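Local coordinates for xylanase and alpha-amylase inhibitor protein (Scadoxus multiflorus, PDB 3MU7), which inhibits both xylanase and alpha-amylase, and is built on a TIM-barrel scaffold of the glycosyl hydrolase family 18 type, at residues Val7-Ser12 against Trp254-Asp259; Leu152-Gln157 against Ala172-Ile177; Asp91-Leu96 against Asn138-Phe143; Gln180-Pro185 against Asp222-Gly227. All blocks are in the same frame, centred on the assembly; numbering follows the deposited sequence.

How the contacts relate
Contacts 1, 2 and 4 follow the barrel sheet and the loops that leave it, whereas contact 3 joins two of the helices packed outside it. Contact 2 is the buried one, with parallel strand pairing in the sheet and, on the face of A154 and I177, a phenylalanine ring between two methyls. Contact 1 is buried at its strand and helix start but opens outward at Q11, S12 and Y257; a water links Q11 to Y257. Contact 4, loop against loop and rich in waters, touches contact 1: W254 meets A223 and Y182, W258 meets D222 and A223. Contact 3, centred about 26 Å from contact 1, has no hydrogen bonds across it. Q180 ties contact 4 to A155 and P156 of contact 2.

Contact 1 of 4, residues Val7-Ser12 against Trp254-Asp259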
loop_
_atom_site.group_PDB
_atom_site.type_symbol
_atom_site.label_atom_id
_atom_site.label_comp_id
_atom_site.label_asym_id
_atom_site.label_seq_id
_atom_site.Cartn_x
_atom_site.Cartn_y
_atom_site.Cartn_z
ATOM N N VAL A 7 -4.290 -5.261 -1.693
ATOM C CA VAL A 7 -5.488 -4.436 -1.705
ATOM C C VAL A 7 -5.485 -3.478 -0.522
ATOM O O VAL A 7 -5.081 -3.852 0.585
ATOM C CB VAL A 7 -6.779 -5.317 -1.738
ATOM C CG1 VAL A 7 -6.991 -6.069 -0.430
ATOM C CG2 VAL A 7 -8.008 -4.487 -2.100
ATOM N N TYR A 8 -5.926 -2.248 -0.757
ATOM C CA TYR A 8 -6.145 -1.311 0.334
ATOM C C TYR A 8 -7.475 -1.588 1.013
ATOM O O TYR A 8 -8.485 -1.849 0.352
ATOM C CB TYR A 8 -6.097 0.124 -0.166
ATOM C CG TYR A 8 -4.692 0.659 -0.316
ATOM C CD1 TYR A 8 -4.004 0.546 -1.525
ATOM C CD2 TYR A 8 -4.043 1.265 0.757
ATOM C CE1 TYR A 8 -2.710 1.042 -1.663
ATOM C CE2 TYR A 8 -2.749 1.770 0.627
ATOM C CZ TYR A 8 -2.091 1.645 -0.585
ATOM O OH TYR A 8 -0.817 2.139 -0.753
ATOM N N TRP A 9 -7.454 -1.503 2.336
ATOM C CA TRP A 9 -8.631 -1.694 3.176
ATOM C C TRP A 9 -8.713 -0.510 4.135
ATOM O O TRP A 9 -7.684 0.080 4.483
ATOM C CB TRP A 9 -8.520 -3.016 3.953
ATOM C CG TRP A 9 -9.746 -3.325 4.754
ATOM C CD1 TRP A 9 -10.820 -4.052 4.343
ATOM C CD2 TRP A 9 -10.040 -2.882 6.086
ATOM N NE1 TRP A 9 -11.767 -4.102 5.343
ATOM C CE2 TRP A 9 -11.316 -3.385 6.417
ATOM C CE3 TRP A 9 -9.345 -2.125 7.037
ATOM C CZ2 TRP A 9 -11.923 -3.141 7.652
ATOM C CZ3 TRP A 9 -9.951 -1.879 8.268
ATOM C CH2 TRP A 9 -11.225 -2.394 8.562
ATOM N N GLY A 10 -9.926 -0.144 4.546
ATOM C CA GLY A 10 -10.107 0.882 5.567
ATOM C C GLY A 10 -10.770 2.153 5.079
ATOM O O GLY A 10 -10.900 3.107 5.842
ATOM N N GLN A 11 -11.192 2.150 3.813
ATOM C CA GLN A 11 -11.684 3.341 3.119
ATOM C C GLN A 11 -13.174 3.635 3.273
ATOM O O GLN A 11 -13.631 4.673 2.807
ATOM C CB GLN A 11 -11.316 3.271 1.626
ATOM C CG GLN A 11 -9.818 3.413 1.346
ATOM C CD GLN A 11 -8.993 2.232 1.858
ATOM O OE1 GLN A 11 -9.238 1.081 1.489
ATOM N NE2 GLN A 11 -7.998 2.519 2.688
ATOM N N SER A 12 -13.931 2.753 3.923
ATOM C CA SER A 12 -15.355 3.019 4.121
ATOM C C SER A 12 -15.868 2.351 5.371
ATOM O O SER A 12 -15.664 1.155 5.571
ATOM C CB SER A 12 -16.190 2.534 2.934
ATOM O OG SER A 12 -17.561 2.862 3.145
ATOM N N TRP A 254 -7.146 -0.602 -5.765
ATOM C CA TRP A 254 -7.766 0.485 -5.019
ATOM C C TRP A 254 -9.270 0.349 -5.282
ATOM O O TRP A 254 -9.733 0.696 -6.335
ATOM C CB TRP A 254 -7.261 1.844 -5.552
ATOM C CG TRP A 254 -7.900 2.969 -4.729
ATOM C CD1 TRP A 254 -8.986 3.704 -5.038
ATOM C CD2 TRP A 254 -7.467 3.402 -3.449
ATOM N NE1 TRP A 254 -9.252 4.592 -4.007
ATOM C CE2 TRP A 254 -8.333 4.412 -3.014
ATOM C CE3 TRP A 254 -6.398 3.052 -2.642
ATOM C CZ2 TRP A 254 -8.168 5.054 -1.775
ATOM C CZ3 TRP A 254 -6.255 3.648 -1.437
ATOM C CH2 TRP A 254 -7.122 4.669 -1.021
ATOM N N ASP A 255 -10.036 -0.238 -4.371
ATOM C CA ASP A 255 -9.678 -0.666 -3.026
ATOM C C ASP A 255 -10.740 -1.741 -2.616
ATOM O O ASP A 255 -11.628 -2.018 -3.341
ATOM C CB ASP A 255 -9.728 0.486 -2.001
ATOM C CG ASP A 255 -11.068 1.226 -2.005
ATOM O OD1 ASP A 255 -12.073 0.707 -2.380
ATOM O OD2 ASP A 255 -11.020 2.387 -1.670
ATOM N N SER A 256 -10.568 -2.326 -1.457
ATOM C CA SER A 256 -11.406 -3.461 -1.018
ATOM C C SER A 256 -12.913 -3.151 -1.084
ATOM O O SER A 256 -13.690 -3.940 -1.565
ATOM C CB SER A 256 -11.000 -3.892 0.381
ATOM O OG SER A 256 -11.761 -5.005 0.845
ATOM N N TYR A 257 -13.258 -1.947 -0.644
ATOM C CA TYR A 257 -14.645 -1.504 -0.688
ATOM C C TYR A 257 -15.218 -1.678 -2.092
ATOM O O TYR A 257 -16.273 -2.288 -2.268
ATOM C CB TYR A 257 -14.709 -0.050 -0.238
ATOM C CG TYR A 257 -16.053 0.614 -0.290
ATOM C CD1 TYR A 257 -17.131 0.125 0.444
ATOM C CD2 TYR A 257 -16.226 1.782 -1.021
ATOM C CE1 TYR A 257 -18.358 0.775 0.421
ATOM C CE2 TYR A 257 -17.445 2.436 -1.050
ATOM C CZ TYR A 257 -18.504 1.929 -0.329
ATOM O OH TYR A 257 -19.713 2.587 -0.371
ATOM N N TRP A 258 -14.512 -1.159 -3.089
ATOM C CA TRP A 258 -14.980 -1.247 -4.468
ATOM C C TRP A 258 -14.830 -2.623 -5.096
ATOM O O TRP A 258 -15.667 -3.030 -5.904
ATOM C CB TRP A 258 -14.338 -0.161 -5.330
ATOM C CG TRP A 258 -14.921 1.182 -5.031
ATOM C CD1 TRP A 258 -14.325 2.207 -4.359
ATOM C CD2 TRP A 258 -16.236 1.632 -5.368
ATOM N NE1 TRP A 258 -15.185 3.278 -4.266
ATOM C CE2 TRP A 258 -16.366 2.948 -4.873
ATOM C CE3 TRP A 258 -17.322 1.048 -6.036
ATOM C CZ2 TRP A 258 -17.537 3.698 -5.032
ATOM C CZ3 TRP A 258 -18.488 1.791 -6.190
ATOM C CH2 TRP A 258 -18.584 3.102 -5.688
ATOM N N ASP A 259 -13.776 -3.348 -4.729
ATOM C CA ASP A 259 -13.563 -4.712 -5.215
ATOM C C ASP A 259 -14.686 -5.645 -4.750
ATOM O O ASP A 259 -15.072 -6.572 -5.463
ATOM C CB ASP A 259 -12.202 -5.222 -4.740
ATOM C CG ASP A 259 -11.711 -6.423 -5.522
ATOM O OD1 ASP A 259 -12.090 -6.604 -6.695
ATOM O OD2 ASP A 259 -10.910 -7.180 -4.954
HETATM O O HOH W 1 -11.637 -0.291 1.036
#
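Y8 and S256 are joined by a backbone hydrogen bond, S256 N to Y8 O at 2.8 Å, where strand 5-9 meets the start of helix 256-262. The side chain of Q11 runs along D255 and W254. Its CB and CG each lie 3.4 Å from D255 OD2, and CG rests 3.8 Å from W254 CH2. The chain bends at chi2 (67°), which turns the amide back toward the strand: CD still faces D255 OD2, OE1 packs by D255 CB and accepts from a water at 2.8 Å that in turn takes Y257 N at 2.9 Å, while NE2 makes a weak bond to W9 O. D255 N-caps the helix, its OD1 accepting from W258 N. The peptide between W254 and D255 is cis, as in family 18 chitinases at the end of the last barrel strand. W254 meets Y8 obliquely, planes 58° apart, with CZ3 over one face of the tyrosine 3.6 Å from CG. S12 CB sits over the centre of the Y257 ring, 3.6 Å from the centroid, a CH-pi contact. An alanine at Y257 would probably leave S12 CB without its aromatic face and open a gap between the loop at S12 and helix 256-262. Strand 5-9 runs between strands 29-37 and 248-254, with W9 packed on helix 18-23; the hydroxyl of Y8 reaches D122 and H124, and that of S256 reaches R16 and T21.

Contact 2 of 4, residues Leu152-Gln157 against Ala172-Ile177; sequences LTAAPQ and ATFDAI
T153 bridges A176 and A154 bridges I177 in parallel, with CA atoms 5.0 and 4.7 Å apart, and A154 N donates to A176 O at 3.2 Å. Before the bridges, L152 is held at both ends of its backbone by one residue: D175 N donates to L152 O at 2.8 Å, and L152 N points at D175 OD2, also 2.8 Å away, in a nearly straight bond (169°) to the anti lone pair. The same OD2 forms a salt bridge with R144, so the carboxylate links the start of strand 151-154 to helix 133-144. These pairings close the beta-alpha-beta unit of strand 151-154, helix 166-170 and strand 176-180 in the TIM barrel. On the helix side of the sheet, F174 has CG anti to its carbonyl carbon (chi1 -62°), which swings the ring under A154. The methyl CB of A154 stands over the ring centre, 3.6 Å from the centroid and 5° off the normal, while T173 CG2 covers the opposite face. An alanine in place of F174 would probably leave the methyls of A154 and T173 facing a gap between sheet and helix 166-170. Beside this pair, I177 CG2 approaches A154 CB to 4.1 Å. T153, on the other face of the sheet with A176, sends OG1 to D122.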
loop_
_atom_site.group_PDB
_atom_site.type_symbol
_atom_site.label_atom_id
_atom_site.label_comp_id
_atom_site.label_asym_id
_atom_site.label_seq_id
_atom_site.Cartn_x
_atom_site.Cartn_y
_atom_site.Cartn_z
ATOM N N LEU A 152 8.826 -2.986 4.104
ATOM C CA LEU A 152 8.591 -1.593 3.761
ATOM C C LEU A 152 8.138 -1.537 2.318
ATOM O O LEU A 152 8.787 -2.100 1.431
ATOM C CB LEU A 152 9.856 -0.755 3.962
ATOM C CG LEU A 152 10.306 -0.592 5.420
ATOM C CD1 LEU A 152 11.701 0.025 5.505
ATOM C CD2 LEU A 152 9.295 0.207 6.226
ATOM N N THR A 153 7.009 -0.875 2.080
ATOM C CA THR A 153 6.480 -0.756 0.724
ATOM C C THR A 153 6.166 0.695 0.421
ATOM O O THR A 153 6.125 1.523 1.330
ATOM C CB THR A 153 5.220 -1.625 0.526
ATOM O OG1 THR A 153 4.179 -1.163 1.387
ATOM C CG2 THR A 153 5.497 -3.088 0.846
ATOM N N ALA A 154 5.969 1.013 -0.858
ATOM C CA ALA A 154 5.628 2.374 -1.265
ATOM C C ALA A 154 4.573 2.370 -2.361
ATOM O O ALA A 154 4.477 1.420 -3.150
ATOM C CB ALA A 154 6.869 3.137 -1.724
ATOM N N ALA A 155 3.804 3.460 -2.420
ATOM C CA ALA A 155 2.711 3.616 -3.373
ATOM C C ALA A 155 2.877 4.919 -4.157
ATOM O O ALA A 155 2.101 5.862 -3.979
ATOM C CB ALA A 155 1.372 3.600 -2.651
ATOM N N PRO A 156 3.898 4.989 -5.029
ATOM C CA PRO A 156 4.094 6.205 -5.812
ATOM C C PRO A 156 3.003 6.393 -6.867
ATOM O O PRO A 156 2.298 5.443 -7.243
ATOM C CB PRO A 156 5.440 5.949 -6.495
ATOM C CG PRO A 156 5.480 4.459 -6.657
ATOM C CD PRO A 156 4.882 3.944 -5.379
ATOM N N GLN A 157 2.883 7.626 -7.345
ATOM C CA GLN A 157 2.129 7.907 -8.556
ATOM C C GLN A 157 2.915 7.402 -9.769
ATOM O O GLN A 157 4.067 6.972 -9.636
ATOM C CB GLN A 157 1.826 9.399 -8.642
ATOM C CG GLN A 157 0.821 9.859 -7.612
ATOM C CD GLN A 157 0.542 11.338 -7.732
ATOM O OE1 GLN A 157 -0.359 11.754 -8.465
ATOM N NE2 GLN A 157 1.309 12.145 -7.005
ATOM N N ALA A 172 16.743 1.926 -2.636
ATOM C CA ALA A 172 16.513 0.469 -2.706
ATOM C C ALA A 172 15.906 -0.111 -1.431
ATOM O O ALA A 172 15.904 -1.320 -1.228
ATOM C CB ALA A 172 17.794 -0.297 -3.106
ATOM N N THR A 173 15.353 0.752 -0.590
ATOM C CA THR A 173 14.873 0.351 0.733
ATOM C C THR A 173 13.556 -0.438 0.710
ATOM O O THR A 173 13.290 -1.204 1.634
ATOM C CB THR A 173 14.767 1.589 1.674
ATOM O OG1 THR A 173 14.673 1.185 3.053
ATOM C CG2 THR A 173 13.596 2.488 1.289
ATOM N N PHE A 174 12.740 -0.268 -0.331
ATOM C CA PHE A 174 11.419 -0.901 -0.353
ATOM C C PHE A 174 11.459 -2.328 -0.860
ATOM O O PHE A 174 12.061 -2.622 -1.903
ATOM C CB PHE A 174 10.413 -0.075 -1.155
ATOM C CG PHE A 174 10.179 1.289 -0.580
ATOM C CD1 PHE A 174 10.644 2.418 -1.239
ATOM C CD2 PHE A 174 9.513 1.443 0.638
ATOM C CE1 PHE A 174 10.448 3.684 -0.695
ATOM C CE2 PHE A 174 9.314 2.698 1.184
ATOM C CZ PHE A 174 9.775 3.824 0.516
ATOM N N ASP A 175 10.811 -3.215 -0.114
ATOM C CA ASP A 175 10.647 -4.603 -0.513
ATOM C C ASP A 175 9.748 -4.743 -1.728
ATOM O O ASP A 175 9.927 -5.651 -2.541
ATOM C CB ASP A 175 10.065 -5.397 0.648
ATOM C CG ASP A 175 10.983 -5.401 1.839
ATOM O OD1 ASP A 175 12.033 -6.073 1.770
ATOM O OD2 ASP A 175 10.687 -4.709 2.827
ATOM N N ALA A 176 8.768 -3.846 -1.836
ATOM C CA ALA A 176 7.838 -3.841 -2.950
ATOM C C ALA A 176 7.300 -2.446 -3.126
ATOM O O ALA A 176 7.230 -1.662 -2.179
ATOM C CB ALA A 176 6.691 -4.810 -2.713
ATOM N N ILE A 177 6.934 -2.132 -4.356
ATOM C CA ILE A 177 6.193 -0.915 -4.620
ATOM C C ILE A 177 4.980 -1.262 -5.461
ATOM O O ILE A 177 5.020 -2.194 -6.266
ATOM C CB ILE A 177 7.055 0.167 -5.297
ATOM C CG1 ILE A 177 7.323 -0.163 -6.760
ATOM C CG2 ILE A 177 8.330 0.441 -4.486
ATOM C CD1 ILE A 177 8.036 0.931 -7.492
#

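Contact 3 of 4, residues Asp91-Leu96 against Asn138-Phe143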
loop_
_atom_site.group_PDB
_atom_site.type_symbol
_atom_site.label_atom_id
_atom_site.label_comp_id
_atom_site.label_asym_id
_atom_site.label_seq_id
_atom_site.Cartn_x
_atom_site.Cartn_y
_atom_site.Cartn_z
ATOM N N ASP A 91 10.524 10.496 15.419
ATOM C CA ASP A 91 9.312 10.310 16.200
ATOM C C ASP A 91 8.359 9.330 15.541
ATOM O O ASP A 91 7.828 8.430 16.190
ATOM C CB ASP A 91 8.599 11.646 16.410
ATOM C CG ASP A 91 9.387 12.602 17.276
ATOM O OD1 ASP A 91 10.345 12.163 17.942
ATOM O OD2 ASP A 91 9.039 13.799 17.268
ATOM N N LEU A 92 8.132 9.511 14.247
ATOM C CA LEU A 92 7.236 8.616 13.546
ATOM C C LEU A 92 7.804 7.198 13.473
ATOM O O LEU A 92 7.073 6.233 13.676
ATOM C CB LEU A 92 6.892 9.152 12.155
ATOM C CG LEU A 92 5.841 8.353 11.368
ATOM C CD1 LEU A 92 4.530 8.213 12.149
ATOM C CD2 LEU A 92 5.583 8.997 10.012
ATOM N N ALA A 93 9.108 7.067 13.211
ATOM C CA ALA A 93 9.734 5.746 13.161
ATOM C C ALA A 93 9.564 4.987 14.474
ATOM O O ALA A 93 9.167 3.825 14.482
ATOM C CB ALA A 93 11.203 5.853 12.797
ATOM N N VAL A 94 9.850 5.656 15.587
ATOM C CA VAL A 94 9.743 5.025 16.904
ATOM C C VAL A 94 8.289 4.681 17.228
ATOM O O VAL A 94 7.994 3.585 17.708
ATOM C CB VAL A 94 10.376 5.912 18.001
ATOM C CG1 VAL A 94 10.061 5.394 19.404
ATOM C CG2 VAL A 94 11.886 5.993 17.794
ATOM N N TYR A 95 7.385 5.610 16.939
ATOM C CA TYR A 95 5.960 5.380 17.168
ATOM C C TYR A 95 5.468 4.144 16.413
ATOM O O TYR A 95 4.792 3.287 16.986
ATOM C CB TYR A 95 5.171 6.620 16.749
ATOM C CG TYR A 95 3.672 6.435 16.692
ATOM C CD1 TYR A 95 2.893 6.502 17.854
ATOM C CD2 TYR A 95 3.024 6.199 15.478
ATOM C CE1 TYR A 95 1.508 6.326 17.799
ATOM C CE2 TYR A 95 1.650 6.034 15.424
ATOM C CZ TYR A 95 0.906 6.096 16.580
ATOM O OH TYR A 95 -0.453 5.927 16.498
ATOM N N LEU A 96 5.810 4.054 15.127
ATOM C CA LEU A 96 5.399 2.917 14.314
ATOM C C LEU A 96 5.998 1.619 14.822
ATOM O O LEU A 96 5.315 0.600 14.910
ATOM C CB LEU A 96 5.786 3.126 12.855
ATOM C CG LEU A 96 5.054 4.252 12.129
ATOM C CD1 LEU A 96 5.713 4.483 10.770
ATOM C CD2 LEU A 96 3.551 3.971 11.980
ATOM N N ASN A 138 15.188 5.179 6.577
ATOM C CA ASN A 138 16.465 4.734 7.141
ATOM C C ASN A 138 16.314 4.184 8.551
ATOM O O ASN A 138 16.895 3.157 8.891
ATOM C CB ASN A 138 17.494 5.866 7.153
ATOM C CG ASN A 138 18.046 6.188 5.790
ATOM O OD1 ASN A 138 17.907 5.431 4.838
ATOM N ND2 ASN A 138 18.701 7.323 5.704
ATOM N N ILE A 139 15.537 4.875 9.373
ATOM C CA ILE A 139 15.364 4.448 10.752
ATOM C C ILE A 139 14.515 3.175 10.833
ATOM O O ILE A 139 14.872 2.235 11.538
ATOM C CB ILE A 139 14.814 5.577 11.652
ATOM C CG1 ILE A 139 15.748 6.795 11.610
ATOM C CG2 ILE A 139 14.644 5.077 13.085
ATOM C CD1 ILE A 139 15.202 8.028 12.302
ATOM N N LEU A 140 13.417 3.126 10.085
ATOM C CA LEU A 140 12.623 1.903 10.033
ATOM C C LEU A 140 13.441 0.724 9.498
ATOM O O LEU A 140 13.362 -0.380 10.032
ATOM C CB LEU A 140 11.364 2.097 9.196
ATOM C CG LEU A 140 10.282 2.984 9.808
ATOM C CD1 LEU A 140 9.222 3.280 8.772
ATOM C CD2 LEU A 140 9.654 2.346 11.037
ATOM N N SER A 141 14.236 0.971 8.460
ATOM C CA SER A 141 15.081 -0.074 7.890
ATOM C C SER A 141 16.121 -0.562 8.899
ATOM O O SER A 141 16.399 -1.756 8.974
ATOM C CB SER A 141 15.723 0.415 6.594
ATOM O OG SER A 141 16.518 -0.597 6.007
ATOM N N SER A 142 16.672 0.359 9.686
ATOM C CA SER A 142 17.559 -0.002 10.795
ATOM C C SER A 142 16.857 -0.954 11.764
ATOM O O SER A 142 17.439 -1.948 12.201
ATOM C CB SER A 142 18.035 1.250 11.532
ATOM O OG SER A 142 18.885 0.911 12.619
ATOM N N PHE A 143 15.601 -0.652 12.092
ATOM C CA PHE A 143 14.800 -1.516 12.963
ATOM C C PHE A 143 14.543 -2.892 12.338
ATOM O O PHE A 143 14.513 -3.897 13.046
ATOM C CB PHE A 143 13.463 -0.851 13.311
ATOM C CG PHE A 143 13.587 0.401 14.148
ATOM C CD1 PHE A 143 14.688 0.619 14.972
ATOM C CD2 PHE A 143 12.577 1.359 14.126
ATOM C CE1 PHE A 143 14.783 1.776 15.743
ATOM C CE2 PHE A 143 12.655 2.507 14.899
ATOM C CZ PHE A 143 13.760 2.721 15.710
#
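L140 and F143 each hold CG anti to the carbonyl carbon (chi1 -71° and -66°), and these torsions carry a leucine methyl and a phenylalanine edge to A93 on the facing helix. The two helices, 86-101 and 133-144, follow neighbouring parallel strands of the TIM barrel, 69-76 and 120-125, and pack side by side on its outside. Their axes come within 9.2 Å and cross at -33°. A93 is the small knob of the interface: its side chain meets I139, L140 and F143, and also L136 one turn earlier, a spacing that fits the four-residue hole of knobs-into-holes packing. The tightest touch is A93 CB to I139 CG2 at 3.5 Å. With a methyl as the whole side chain, A93 comes close in its backbone too, its CA lying 5.7 Å from that of L140. L140 CD2 lies against the A93 carbonyl, 3.8 Å from O, while L140 CD1 turns inward to L96 CD1 at 4.2 Å. L96 continues this apolar layer down to L72 and I74 on the barrel strand. No hydrogen bond crosses between the segments, so dispersion and shape carry the contact. F143 borders the outer side and stacks on H97. Its ring presents an edge, not a face, to helix 86-101: CE2 lies 3.8 Å from A93 O, and CZ is 4.3 Å from V94 CG2.

Contact 4 of 4, residues Gln180-Pro185 against Asp222-Gly227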
loop_
_atom_site.group_PDB
_atom_site.type_symbol
_atom_site.label_atom_id
_atom_site.label_comp_id
_atom_site.label_asym_id
_atom_site.label_seq_id
_atom_site.Cartn_x
_atom_site.Cartn_y
_atom_site.Cartn_z
ATOM N N GLN A 180 0.646 3.569 -8.726
ATOM C CA GLN A 180 -0.738 3.944 -8.979
ATOM C C GLN A 180 -0.936 4.295 -10.445
ATOM O O GLN A 180 -0.701 5.435 -10.854
ATOM C CB GLN A 180 -1.143 5.127 -8.112
ATOM C CG GLN A 180 -1.008 4.907 -6.623
ATOM C CD GLN A 180 -1.381 6.156 -5.867
ATOM O OE1 GLN A 180 -2.507 6.648 -5.984
ATOM N NE2 GLN A 180 -0.447 6.691 -5.098
ATOM N N PHE A 181 -1.351 3.312 -11.238
ATOM C CA PHE A 181 -1.666 3.571 -12.642
ATOM C C PHE A 181 -3.109 4.054 -12.772
ATOM O O PHE A 181 -3.936 3.445 -13.448
ATOM C CB PHE A 181 -1.374 2.337 -13.499
ATOM C CG PHE A 181 0.086 1.976 -13.560
ATOM C CD1 PHE A 181 0.983 2.767 -14.266
ATOM C CD2 PHE A 181 0.562 0.843 -12.917
ATOM C CE1 PHE A 181 2.333 2.431 -14.324
ATOM C CE2 PHE A 181 1.905 0.501 -12.982
ATOM C CZ PHE A 181 2.791 1.295 -13.687
ATOM N N TYR A 182 -3.400 5.155 -12.094
ATOM C CA TYR A 182 -4.728 5.758 -12.133
ATOM C C TYR A 182 -4.633 7.184 -11.620
ATOM O O TYR A 182 -3.581 7.598 -11.116
ATOM C CB TYR A 182 -5.766 4.930 -11.351
ATOM C CG TYR A 182 -5.358 4.516 -9.953
ATOM C CD1 TYR A 182 -5.698 5.296 -8.859
ATOM C CD2 TYR A 182 -4.649 3.332 -9.726
ATOM C CE1 TYR A 182 -5.338 4.923 -7.573
ATOM C CE2 TYR A 182 -4.284 2.956 -8.439
ATOM C CZ TYR A 182 -4.630 3.754 -7.374
ATOM O OH TYR A 182 -4.257 3.366 -6.105
ATOM N N ASN A 183 -5.717 7.944 -11.780
ATOM C CA ASN A 183 -5.719 9.386 -11.494
ATOM C C ASN A 183 -4.533 10.109 -12.116
ATOM O O ASN A 183 -3.934 10.986 -11.491
ATOM C CB ASN A 183 -5.755 9.651 -9.985
ATOM C CG ASN A 183 -7.002 9.117 -9.337
ATOM O OD1 ASN A 183 -8.091 9.199 -9.906
ATOM N ND2 ASN A 183 -6.854 8.545 -8.151
ATOM N N ASN A 184 -4.185 9.719 -13.338
ATOM C CA ASN A 184 -3.011 10.249 -14.014
ATOM C C ASN A 184 -3.025 9.751 -15.459
ATOM O O ASN A 184 -2.331 8.793 -15.785
ATOM C CB ASN A 184 -1.752 9.739 -13.297
ATOM C CG ASN A 184 -0.660 10.776 -13.202
ATOM O OD1 ASN A 184 -0.583 11.698 -14.019
ATOM N ND2 ASN A 184 0.206 10.627 -12.201
ATOM N N PRO A 185 -3.843 10.380 -16.332
ATOM C CA PRO A 185 -4.010 9.861 -17.699
ATOM C C PRO A 185 -2.708 9.671 -18.488
ATOM O O PRO A 185 -2.620 8.767 -19.323
ATOM C CB PRO A 185 -4.914 10.907 -18.359
ATOM C CG PRO A 185 -5.734 11.429 -17.234
ATOM C CD PRO A 185 -4.788 11.482 -16.056
ATOM N N ASP A 222 -15.876 3.972 -10.422
ATOM C CA ASP A 222 -16.136 5.002 -9.420
ATOM C C ASP A 222 -15.009 5.130 -8.395
ATOM O O ASP A 222 -15.009 6.068 -7.611
ATOM C CB ASP A 222 -17.434 4.701 -8.659
ATOM C CG ASP A 222 -18.694 5.131 -9.405
ATOM O OD1 ASP A 222 -18.677 6.165 -10.121
ATOM O OD2 ASP A 222 -19.736 4.461 -9.212
ATOM N N ALA A 223 -14.079 4.173 -8.379
ATOM C CA ALA A 223 -13.033 4.127 -7.352
ATOM C C ALA A 223 -11.919 5.149 -7.565
ATOM O O ALA A 223 -11.172 5.449 -6.636
ATOM C CB ALA A 223 -12.445 2.723 -7.261
ATOM N N ALA A 224 -11.799 5.656 -8.789
ATOM C CA ALA A 224 -10.785 6.644 -9.142
ATOM C C ALA A 224 -11.375 7.626 -10.142
ATOM O O ALA A 224 -12.355 7.308 -10.815
ATOM C CB ALA A 224 -9.558 5.960 -9.727
ATOM N N GLY A 225 -10.771 8.809 -10.242
ATOM C CA GLY A 225 -11.201 9.830 -11.199
ATOM C C GLY A 225 -10.984 9.424 -12.637
ATOM O O GLY A 225 -11.745 9.824 -13.523
ATOM N N SER A 226 -9.937 8.635 -12.867
ATOM C CA SER A 226 -9.593 8.135 -14.193
ATOM C C SER A 226 -8.646 6.948 -14.055
ATOM O O SER A 226 -8.074 6.720 -12.984
ATOM C CB SER A 226 -8.939 9.237 -15.039
ATOM O OG SER A 226 -7.707 9.654 -14.477
ATOM N N GLY A 227 -8.493 6.198 -15.142
ATOM C CA GLY A 227 -7.547 5.098 -15.209
ATOM C C GLY A 227 -8.132 3.710 -15.055
ATOM O O GLY A 227 -7.403 2.727 -15.123
HETATM O O HOH W 2 -4.725 2.282 -15.763
HETATM O O HOH W 3 -8.507 6.736 -6.559
HETATM O O HOH W 4 -5.712 7.951 -14.961
#
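N183 grips the loop 222-227 through two direct hydrogen bonds, joining the loops that leave two adjacent strands of the TIM barrel, 176-180 and 213-218, at the C-terminal end of the sheet. From its backbone, N183 N donates to S226 O at 2.9 Å in a nearly straight bond (172°), though the donor stands above the carbonyl plane. From its side chain, OD1 accepts from G225 N at 2.7 Å, within the amide plane but bent at the hydrogen (134°). CG of N183 is anti to the carbonyl carbon (chi1 -62°), which brings the amide alongside A224 and G225.

Water-mediated links form a second group. One water donates to both F181 O (2.7 Å) and G227 O (2.8 Å), so the two carbonyl oxygens are bridged by its hydrogens. Another accepts from N183 ND2 and donates to A223 O. A third accepts from N184 N at 2.8 Å and lies 2.7 Å from S226 OG.

Apolar contact is slight. A224 CB approaches Y182 CD1 to 4.0 Å, oblique to the ring, whose edge also has N183 ND2 in its plane. Backbone shape matters more at G227: its CA faces that of Y182, a side chain there would run into Y182 CA, and at its backbone angles a CB would also press on the carbonyl O of S226. Just before Y182 the chain bends in an inverse gamma turn centred on F181, whose ring packs on helix 195-207. Beside N184, P185 CG and CD both lie 3.8 Å from S226 OG.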